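Local coordinates for protein putative thiol-disulfide isomerase or thioredoxin (Salmonella enterica subsp. enterica serovar Typhimurium, PDB 3L9V) that probably catalyses the formation or exchange of disulfide bonds in exported proteins, as a DsbA-like thiol-disulfide oxidoreductase with a thioredoxin fold, at residues F24-Y30 against F87-V93; V82-F87 against V106-T111; M36-I42 against R171-A175. One frame throughout, in Å; residues are numbered along the deposited sequence.

Contact 1 (F24-Y30 against F87-V93)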
loop_
_atom_site.group_PDB
_atom_site.type_symbol
_atom_site.label_atom_id
_atom_site.label_comp_id
_atom_site.label_asym_id
_atom_site.label_seq_id
_atom_site.Cartn_x
_atom_site.Cartn_y
_atom_site.Cartn_z
ATOM N N PHE A 24 -4.061 -4.949 -4.250
ATOM C CA PHE A 24 -5.196 -5.700 -3.696
ATOM C C PHE A 24 -5.270 -7.175 -4.160
ATOM O O PHE A 24 -6.051 -7.972 -3.629
ATOM C CB PHE A 24 -6.506 -4.943 -3.937
ATOM C CG PHE A 24 -6.627 -3.708 -3.097
ATOM C CD1 PHE A 24 -6.701 -3.805 -1.726
ATOM C CD2 PHE A 24 -6.624 -2.456 -3.678
ATOM C CE1 PHE A 24 -6.771 -2.677 -0.942
ATOM C CE2 PHE A 24 -6.713 -1.329 -2.903
ATOM C CZ PHE A 24 -6.780 -1.437 -1.531
ATOM N N TYR A 25 -4.429 -7.527 -5.127
ATOM C CA TYR A 25 -4.347 -8.883 -5.644
ATOM C C TYR A 25 -3.225 -9.717 -4.993
ATOM O O TYR A 25 -3.118 -10.911 -5.243
ATOM C CB TYR A 25 -4.074 -8.861 -7.144
ATOM C CG TYR A 25 -5.243 -8.462 -8.010
ATOM C CD1 TYR A 25 -6.271 -9.361 -8.283
ATOM C CD2 TYR A 25 -5.294 -7.197 -8.598
ATOM C CE1 TYR A 25 -7.332 -9.001 -9.094
ATOM C CE2 TYR A 25 -6.336 -6.834 -9.417
ATOM C CZ TYR A 25 -7.362 -7.733 -9.647
ATOM O OH TYR A 25 -8.395 -7.369 -10.463
ATOM N N CYS A 26 -2.422 -9.073 -4.152
ATOM C CA CYS A 26 -1.212 -9.662 -3.580
ATOM C C CYS A 26 -1.482 -10.314 -2.233
ATOM O O CYS A 26 -1.750 -9.629 -1.260
ATOM C CB CYS A 26 -0.149 -8.567 -3.422
ATOM S SG CYS A 26 1.294 -9.032 -2.427
ATOM N N PRO A 27 -1.438 -11.655 -2.170
ATOM C CA PRO A 27 -1.745 -12.345 -0.907
ATOM C C PRO A 27 -0.890 -11.890 0.299
ATOM O O PRO A 27 -1.423 -11.608 1.372
ATOM C CB PRO A 27 -1.470 -13.828 -1.240
ATOM C CG PRO A 27 -1.743 -13.930 -2.719
ATOM C CD PRO A 27 -1.230 -12.600 -3.288
ATOM N N PRO A 28 0.440 -11.796 0.123
ATOM C CA PRO A 28 1.242 -11.336 1.257
ATOM C C PRO A 28 0.882 -9.896 1.673
ATOM O O PRO A 28 1.003 -9.581 2.846
ATOM C CB PRO A 28 2.680 -11.404 0.728
ATOM C CG PRO A 28 2.632 -12.321 -0.416
ATOM C CD PRO A 28 1.268 -12.186 -1.026
ATOM N N CYS A 29 0.462 -9.059 0.721
ATOM C CA CYS A 29 -0.012 -7.702 1.047
ATOM C C CYS A 29 -1.267 -7.776 1.898
ATOM O O CYS A 29 -1.387 -7.078 2.895
ATOM C CB CYS A 29 -0.293 -6.884 -0.215
ATOM S SG CYS A 29 1.104 -6.667 -1.340
ATOM N N TYR A 30 -2.198 -8.648 1.509
ATOM C CA TYR A 30 -3.388 -8.895 2.315
ATOM C C TYR A 30 -2.969 -9.274 3.715
ATOM O O TYR A 30 -3.472 -8.743 4.705
ATOM C CB TYR A 30 -4.198 -10.058 1.711
ATOM C CG TYR A 30 -5.359 -10.509 2.583
ATOM C CD1 TYR A 30 -6.360 -9.614 2.958
ATOM C CD2 TYR A 30 -5.461 -11.831 3.015
ATOM C CE1 TYR A 30 -7.435 -10.021 3.730
ATOM C CE2 TYR A 30 -6.540 -12.249 3.795
ATOM C CZ TYR A 30 -7.517 -11.340 4.144
ATOM O OH TYR A 30 -8.570 -11.733 4.918
ATOM N N PHE A 87 -11.435 -3.082 0.102
ATOM C CA PHE A 87 -10.977 -3.765 -1.103
ATOM C C PHE A 87 -10.319 -5.134 -0.837
ATOM O O PHE A 87 -10.377 -6.030 -1.685
ATOM C CB PHE A 87 -10.073 -2.868 -1.938
ATOM C CG PHE A 87 -10.828 -1.870 -2.795
ATOM C CD1 PHE A 87 -11.764 -2.293 -3.715
ATOM C CD2 PHE A 87 -10.577 -0.521 -2.692
ATOM C CE1 PHE A 87 -12.443 -1.376 -4.514
ATOM C CE2 PHE A 87 -11.263 0.398 -3.472
ATOM C CZ PHE A 87 -12.197 -0.026 -4.375
ATOM N N PHE A 88 -9.687 -5.292 0.325
ATOM C CA PHE A 88 -9.139 -6.596 0.670
ATOM C C PHE A 88 -10.261 -7.577 1.016
ATOM O O PHE A 88 -10.214 -8.729 0.643
ATOM C CB PHE A 88 -8.129 -6.484 1.807
ATOM C CG PHE A 88 -6.721 -6.179 1.327
ATOM C CD1 PHE A 88 -6.170 -6.902 0.302
ATOM C CD2 PHE A 88 -5.961 -5.182 1.935
ATOM C CE1 PHE A 88 -4.867 -6.630 -0.137
ATOM C CE2 PHE A 88 -4.674 -4.905 1.503
ATOM C CZ PHE A 88 -4.132 -5.623 0.469
ATOM N N THR A 89 -11.271 -7.100 1.733
ATOM C CA THR A 89 -12.458 -7.909 1.985
ATOM C C THR A 89 -13.117 -8.297 0.675
ATOM O O THR A 89 -13.351 -9.479 0.418
ATOM C CB THR A 89 -13.449 -7.150 2.859
ATOM O OG1 THR A 89 -12.789 -6.809 4.074
ATOM C CG2 THR A 89 -14.680 -8.011 3.167
ATOM N N ALA A 90 -13.360 -7.308 -0.184
ATOM C CA ALA A 90 -14.052 -7.569 -1.442
ATOM C C ALA A 90 -13.312 -8.563 -2.317
ATOM O O ALA A 90 -13.931 -9.408 -2.968
ATOM C CB ALA A 90 -14.308 -6.281 -2.210
ATOM N N GLY A 91 -11.986 -8.466 -2.350
ATOM C CA GLY A 91 -11.238 -9.351 -3.217
ATOM C C GLY A 91 -10.889 -10.666 -2.532
ATOM O O GLY A 91 -11.520 -11.698 -2.782
HETATM N N MSE A 92 -9.877 -10.618 -1.667
HETATM C CA MSE A 92 -9.357 -11.793 -0.963
HETATM C C MSE A 92 -10.422 -12.593 -0.207
HETATM O O MSE A 92 -10.433 -13.816 -0.246
HETATM C CB MSE A 92 -8.308 -11.337 0.052
HETATM C CG MSE A 92 -7.070 -10.752 -0.584
HETATM SE SE MSE A 92 -6.034 -12.161 -1.419
HETATM C CE MSE A 92 -4.744 -10.974 -2.351
ATOM N N VAL A 93 -11.288 -11.902 0.521
ATOM C CA VAL A 93 -12.260 -12.589 1.366
ATOM C C VAL A 93 -13.503 -13.026 0.581
ATOM O O VAL A 93 -13.784 -14.222 0.467
ATOM C CB VAL A 93 -12.649 -11.750 2.599
ATOM C CG1 VAL A 93 -13.736 -12.451 3.398
ATOM C CG2 VAL A 93 -11.423 -11.507 3.479
HETATM O O HOH W 1 -8.540 -7.940 -2.339
#
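Phe88 lays its ring between Phe24 and Tyr30: the edge of the Phe24 ring meets one face, edge-to-face with centroids 4.8 Å apart and planes at 68°, while Tyr30 CA lies over the opposite face, 3.9 Å from the centroid, as a CH-pi contact. This joins helix 27-35, whose start carries Cys26-Pro27-Pro28-Cys29, consistent with the CxxC redox motif of the thioredoxin fold, to helix 80-93 of the helical region that DsbA-like proteins insert into that fold. Cys26 sits at the N-cap, its SG accepting a weak hydrogen bond from Cys29 N at 3.3 Å; such a position at a helix start is commonly held to stabilise the thiolate in this family. Phe24, Tyr30, Phe87 and Phe88 form an aromatic cluster, wide apolar rings that fill a junction lacking direct hydrogen bonds. Phe87 CB stands over the face of Phe24, 3.4 Å from the ring centroid, and Phe87 carries its own ring onward to helices 64-77 and 100-111. The flexible, unbranched Met92, a selenomethionine, serves two surfaces: its CB rests over the Tyr30 ring, 3.8 Å from the centroid, with SE in a Met-aromatic contact, and its CE reaches the backbone beside the motif, 3.3 Å from Cys26 C. Tyr30 extends farther, bringing OH to 3.2 Å from Val93 CG2. Where helix 80-93 widens into a pi-type turn, there is a water-mediated link: a water donates to Phe24 O at 2.8 Å and Phe87 O at 2.7 Å, and accepts from Met92 N at 3.1 Å.

Contact 2 (V82-F87 against V106-T111)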
loop_
_atom_site.group_PDB
_atom_site.type_symbol
_atom_site.label_atom_id
_atom_site.label_comp_id
_atom_site.label_asym_id
_atom_site.label_seq_id
_atom_site.Cartn_x
_atom_site.Cartn_y
_atom_site.Cartn_z
ATOM N N VAL A 82 -10.529 3.085 5.450
ATOM C CA VAL A 82 -11.726 2.299 5.123
ATOM C C VAL A 82 -11.618 1.639 3.759
ATOM O O VAL A 82 -12.112 0.530 3.543
ATOM C CB VAL A 82 -13.033 3.141 5.197
ATOM C CG1 VAL A 82 -13.247 3.640 6.592
ATOM C CG2 VAL A 82 -12.982 4.319 4.213
ATOM N N ILE A 83 -10.972 2.322 2.820
ATOM C CA ILE A 83 -10.857 1.765 1.469
ATOM C C ILE A 83 -9.980 0.502 1.472
ATOM O O ILE A 83 -10.260 -0.459 0.760
ATOM C CB ILE A 83 -10.318 2.815 0.481
ATOM C CG1 ILE A 83 -11.392 3.890 0.251
ATOM C CG2 ILE A 83 -9.949 2.183 -0.833
ATOM C CD1 ILE A 83 -12.720 3.273 -0.228
ATOM N N GLU A 84 -8.933 0.490 2.291
ATOM C CA GLU A 84 -7.993 -0.632 2.266
ATOM C C GLU A 84 -8.688 -1.899 2.767
ATOM O O GLU A 84 -8.613 -2.950 2.146
ATOM C CB GLU A 84 -6.744 -0.325 3.106
ATOM C CG GLU A 84 -5.647 -1.360 2.928
ATOM C CD GLU A 84 -4.349 -1.006 3.669
ATOM O OE1 GLU A 84 -4.298 0.009 4.395
ATOM O OE2 GLU A 84 -3.374 -1.762 3.520
ATOM N N LYS A 85 -9.366 -1.758 3.895
ATOM C CA LYS A 85 -10.153 -2.815 4.491
ATOM C C LYS A 85 -11.232 -3.278 3.521
ATOM O O LYS A 85 -11.424 -4.476 3.325
ATOM C CB LYS A 85 -10.783 -2.307 5.789
ATOM C CG LYS A 85 -11.263 -3.419 6.700
ATOM C CD LYS A 85 -11.531 -2.936 8.120
ATOM N NZ LYS A 85 -12.618 -3.601 10.295
ATOM N N ALA A 86 -11.914 -2.328 2.882
ATOM C CA ALA A 86 -12.996 -2.686 1.958
ATOM C C ALA A 86 -12.543 -3.487 0.726
ATOM O O ALA A 86 -13.199 -4.467 0.344
ATOM C CB ALA A 86 -13.777 -1.445 1.527
ATOM N N PHE A 87 -11.435 -3.082 0.102
ATOM C CA PHE A 87 -10.977 -3.765 -1.103
ATOM C C PHE A 87 -10.319 -5.134 -0.837
ATOM O O PHE A 87 -10.377 -6.030 -1.685
ATOM C CB PHE A 87 -10.073 -2.868 -1.938
ATOM C CG PHE A 87 -10.828 -1.870 -2.795
ATOM C CD1 PHE A 87 -11.764 -2.293 -3.715
ATOM C CD2 PHE A 87 -10.577 -0.521 -2.692
ATOM C CE1 PHE A 87 -12.443 -1.376 -4.514
ATOM C CE2 PHE A 87 -11.263 0.398 -3.472
ATOM C CZ PHE A 87 -12.197 -0.026 -4.375
ATOM N N VAL A 106 -17.742 -1.020 -4.388
ATOM C CA VAL A 106 -17.096 -1.191 -3.089
ATOM C C VAL A 106 -16.604 0.168 -2.536
ATOM O O VAL A 106 -16.628 0.395 -1.330
ATOM C CB VAL A 106 -15.895 -2.169 -3.173
ATOM C CG1 VAL A 106 -15.062 -2.095 -1.900
ATOM C CG2 VAL A 106 -16.368 -3.611 -3.465
ATOM N N PHE A 107 -16.134 1.064 -3.403
ATOM C CA PHE A 107 -15.609 2.344 -2.911
ATOM C C PHE A 107 -16.767 3.142 -2.301
ATOM O O PHE A 107 -16.657 3.672 -1.194
ATOM C CB PHE A 107 -14.951 3.131 -4.049
ATOM C CG PHE A 107 -14.174 4.343 -3.594
ATOM C CD1 PHE A 107 -14.830 5.490 -3.166
ATOM C CD2 PHE A 107 -12.789 4.349 -3.644
ATOM C CE1 PHE A 107 -14.120 6.619 -2.764
ATOM C CE2 PHE A 107 -12.061 5.462 -3.246
ATOM C CZ PHE A 107 -12.722 6.604 -2.793
HETATM N N MSE A 108 -17.883 3.200 -3.025
HETATM C CA MSE A 108 -19.083 3.925 -2.563
HETATM C C MSE A 108 -19.638 3.371 -1.272
HETATM O O MSE A 108 -20.033 4.114 -0.391
HETATM C CB MSE A 108 -20.188 3.868 -3.624
HETATM C CG MSE A 108 -19.885 4.713 -4.826
HETATM SE SE MSE A 108 -21.207 4.372 -6.190
HETATM C CE MSE A 108 -22.777 4.677 -5.024
ATOM N N SER A 109 -19.658 2.049 -1.156
ATOM C CA SER A 109 -20.169 1.418 0.049
ATOM C C SER A 109 -19.288 1.705 1.262
ATOM O O SER A 109 -19.773 1.846 2.372
ATOM C CB SER A 109 -20.288 -0.093 -0.160
ATOM O OG SER A 109 -20.688 -0.729 1.039
ATOM N N ALA A 110 -17.987 1.798 1.056
ATOM C CA ALA A 110 -17.068 1.998 2.173
ATOM C C ALA A 110 -17.069 3.460 2.613
ATOM O O ALA A 110 -16.851 3.787 3.790
ATOM C CB ALA A 110 -15.664 1.575 1.763
ATOM N N THR A 111 -17.290 4.360 1.671
ATOM C CA THR A 111 -17.152 5.771 2.016
ATOM C C THR A 111 -18.467 6.573 2.107
ATOM O O THR A 111 -18.512 7.621 2.752
ATOM C CB THR A 111 -16.213 6.454 1.046
ATOM O OG1 THR A 111 -16.806 6.435 -0.259
ATOM C CG2 THR A 111 -14.834 5.703 1.036
#
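Val82 begins the contact at its margin, its CG2 3.9 Å from both Ala110 O and Thr111 CG2. Ile83 reaches deeper: the long branch of its side chain puts CD1 over the face of the Phe107 ring, 3.8 Å from the centroid, in a CH-pi contact, and the same methyl lies 3.5 Å from Thr111 CG2. One turn on from Val82, Ala86 faces the partner helix, and its small size lets CB come to 3.6 Å from Ala110 CB and 3.7 Å from Val106 CG1; two alanines meeting here suit the 9.2 Å between the axes of the two segments. Phe87 closes the row, with Val106 CG1 over its ring face, 4.1 Å from the centroid. The segments run at 129° to each other, joining helix 80-93 to helix 100-111 within the all-helical region characteristic of DsbA-like proteins. Helix 64-77 also packs here, its Trp71 and Ala74 against Ile83, and Leu73 and Met77 against Phe107. Thr111 turns its hydroxyl back on its own helix, OG1 donating to Phe107 O at 2.9 Å, which lets its methyl meet the valine and isoleucine. With no hydrogen bond or charge pair between the segments, their association rests on fitted apolar shapes and the exclusion of water.

Contact 3 (M36-I42 against R171-A175)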
loop_
_atom_site.group_PDB
_atom_site.type_symbol
_atom_site.label_atom_id
_atom_site.label_comp_id
_atom_site.label_asym_id
_atom_site.label_seq_id
_atom_site.Cartn_x
_atom_site.Cartn_y
_atom_site.Cartn_z
HETATM N N MSE A 36 -2.014 -10.230 9.624
HETATM C CA MSE A 36 -0.835 -10.450 10.455
HETATM C C MSE A 36 -0.379 -9.242 11.240
HETATM O O MSE A 36 0.557 -9.341 12.019
HETATM C CB MSE A 36 0.311 -10.970 9.605
HETATM C CG MSE A 36 0.041 -12.338 9.041
HETATM SE SE MSE A 36 1.578 -12.954 8.043
HETATM C CE MSE A 36 0.875 -14.738 7.636
ATOM N N GLY A 37 -1.021 -8.103 11.014
ATOM C CA GLY A 37 -0.702 -6.885 11.742
ATOM C C GLY A 37 0.712 -6.359 11.530
ATOM O O GLY A 37 1.252 -5.703 12.415
ATOM N N VAL A 38 1.311 -6.668 10.382
ATOM C CA VAL A 38 2.650 -6.174 10.061
ATOM C C VAL A 38 2.612 -4.660 9.776
ATOM O O VAL A 38 3.415 -3.914 10.314
ATOM C CB VAL A 38 3.266 -6.959 8.888
ATOM C CG1 VAL A 38 4.554 -6.315 8.405
ATOM C CG2 VAL A 38 3.522 -8.427 9.296
ATOM N N ASP A 39 1.676 -4.206 8.941
ATOM C CA ASP A 39 1.513 -2.764 8.722
ATOM C C ASP A 39 1.364 -2.024 10.065
ATOM O O ASP A 39 2.008 -0.997 10.321
ATOM C CB ASP A 39 0.318 -2.463 7.801
ATOM C CG ASP A 39 0.631 -2.687 6.324
ATOM O OD1 ASP A 39 1.757 -3.128 5.999
ATOM O OD2 ASP A 39 -0.248 -2.404 5.476
ATOM N N GLN A 40 0.531 -2.559 10.942
ATOM C CA GLN A 40 0.286 -1.909 12.228
ATOM C C GLN A 40 1.538 -1.911 13.109
ATOM O O GLN A 40 1.858 -0.906 13.731
ATOM C CB GLN A 40 -0.888 -2.588 12.934
ATOM C CG GLN A 40 -1.105 -2.193 14.364
ATOM C CD GLN A 40 -2.087 -3.138 15.067
ATOM O OE1 GLN A 40 -2.990 -3.699 14.436
ATOM N NE2 GLN A 40 -1.905 -3.320 16.374
ATOM N N ALA A 41 2.248 -3.034 13.152
ATOM C CA ALA A 41 3.496 -3.108 13.916
ATOM C C ALA A 41 4.529 -2.095 13.394
ATOM O O ALA A 41 5.301 -1.536 14.154
ATOM C CB ALA A 41 4.062 -4.538 13.896
ATOM N N ILE A 42 4.535 -1.874 12.087
ATOM C CA ILE A 42 5.405 -0.870 11.484
ATOM C C ILE A 42 4.968 0.545 11.903
ATOM O O ILE A 42 5.796 1.365 12.293
ATOM C CB ILE A 42 5.450 -1.024 9.938
ATOM C CG1 ILE A 42 6.280 -2.247 9.548
ATOM C CG2 ILE A 42 6.057 0.203 9.276
ATOM C CD1 ILE A 42 6.269 -2.519 8.042
ATOM N N ARG A 171 6.110 -11.146 12.490
ATOM C CA ARG A 171 5.735 -9.740 12.602
ATOM C C ARG A 171 6.750 -8.923 13.415
ATOM O O ARG A 171 7.165 -7.836 13.015
ATOM C CB ARG A 171 4.353 -9.637 13.251
ATOM C CG ARG A 171 3.952 -8.232 13.675
ATOM C CD ARG A 171 2.503 -8.212 14.213
ATOM N NE ARG A 171 2.368 -8.858 15.517
ATOM C CZ ARG A 171 1.490 -9.814 15.819
ATOM N NH1 ARG A 171 0.633 -10.271 14.922
ATOM N NH2 ARG A 171 1.470 -10.311 17.041
ATOM N N SER A 172 7.148 -9.458 14.562
ATOM C CA SER A 172 8.097 -8.769 15.429
ATOM C C SER A 172 9.458 -8.589 14.759
ATOM O O SER A 172 10.090 -7.534 14.888
ATOM C CB SER A 172 8.285 -9.525 16.745
ATOM O OG SER A 172 7.068 -9.604 17.457
ATOM N N ARG A 173 9.914 -9.616 14.054
ATOM C CA ARG A 173 11.224 -9.528 13.423
ATOM C C ARG A 173 11.222 -8.567 12.251
ATOM O O ARG A 173 12.167 -7.810 12.072
ATOM C CB ARG A 173 11.746 -10.910 13.030
ATOM C CG ARG A 173 12.037 -11.756 14.252
ATOM C CD ARG A 173 12.154 -13.237 13.917
ATOM N NE ARG A 173 12.162 -13.997 15.156
ATOM C CZ ARG A 173 12.170 -15.320 15.233
ATOM N NH1 ARG A 173 12.161 -16.053 14.132
ATOM N NH2 ARG A 173 12.177 -15.903 16.420
ATOM N N TYR A 174 10.146 -8.575 11.467
ATOM C CA TYR A 174 10.017 -7.658 10.339
ATOM C C TYR A 174 10.001 -6.207 10.839
ATOM O O TYR A 174 10.740 -5.359 10.335
ATOM C CB TYR A 174 8.739 -7.963 9.544
ATOM C CG TYR A 174 8.717 -7.422 8.130
ATOM C CD1 TYR A 174 9.154 -8.194 7.063
ATOM C CD2 TYR A 174 8.248 -6.143 7.864
ATOM C CE1 TYR A 174 9.128 -7.702 5.765
ATOM C CE2 TYR A 174 8.217 -5.644 6.571
ATOM C CZ TYR A 174 8.654 -6.417 5.536
ATOM O OH TYR A 174 8.602 -5.915 4.267
ATOM N N ALA A 175 9.174 -5.938 11.844
ATOM C CA ALA A 175 9.090 -4.602 12.430
ATOM C C ALA A 175 10.401 -4.166 13.110
ATOM O O ALA A 175 10.744 -2.988 13.083
ATOM C CB ALA A 175 7.922 -4.508 13.421
#
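Arg171 contributes the largest buried area, from its methylenes to NH1. Its aliphatic part crosses the start of helix 38-43, with CG 3.7 Å from Ala41 CB and CD 3.3 Å from Gly37 O. At its tip, Arg171 NH1 donates a nearly straight hydrogen bond to Met36 O at 3.0 Å. A long side chain with a charged tip suits this partly exposed place: CG packs on the methyl of Ala41 while the guanidinium meets a backbone carbonyl at the break between helices 27-35 and 38-43. Gly37 lies at that break, where its positive phi of 63° is easy for glycine, and it also N-caps the second helix. In a thioredoxin fold the helix that follows the CxxC motif is often kinked and packs beside the C-terminal helix, here 167-182; the two short segments cross at -44°, their axes 9.2 Å apart. Val38, beta-branched and compact, packs between the two helices, with CG2 4.2 Å from Arg171 CB and CG1 3.7 Å from Tyr174 CD2. The Tyr174 ring turns its edge to Ile42, whose CD1 approaches CE2 at 4.0 Å, and meets Phe32 edge-to-face; its hydroxyl is hydrogen-bonded to Asn159. One turn beyond Arg171, Ala175 keeps the helices close, its CB 3.9 Å from Ala41 CB.

In the fold
Contacts 1 and 2 form one continuous body, their centres 12 Å apart: they share Phe87 on helix 80-93 and also touch where Ala90 CB meets Val106 CG2 at 3.6 Å. Contact 2 thus backs the helix that contact 1 sets against the probable CxxC redox motif. Contact 3 lies on helix 38-43, which directly follows helix 27-35 of contact 1; their centres are about 17 Å apart, nearest atoms about 5 Å. Contacts 2 and 3, about 23 Å apart between centres, meet where two like-charged oxygens, Glu84 OE2 and Asp39 OD2, lie 3.7 Å apart, Lys54 forming a salt bridge with each acid. Bound polyether, probably from crystallisation, lies about 3 Å from the side chain of Pro27 in contact 1 and likewise from that of Met36 in contact 3.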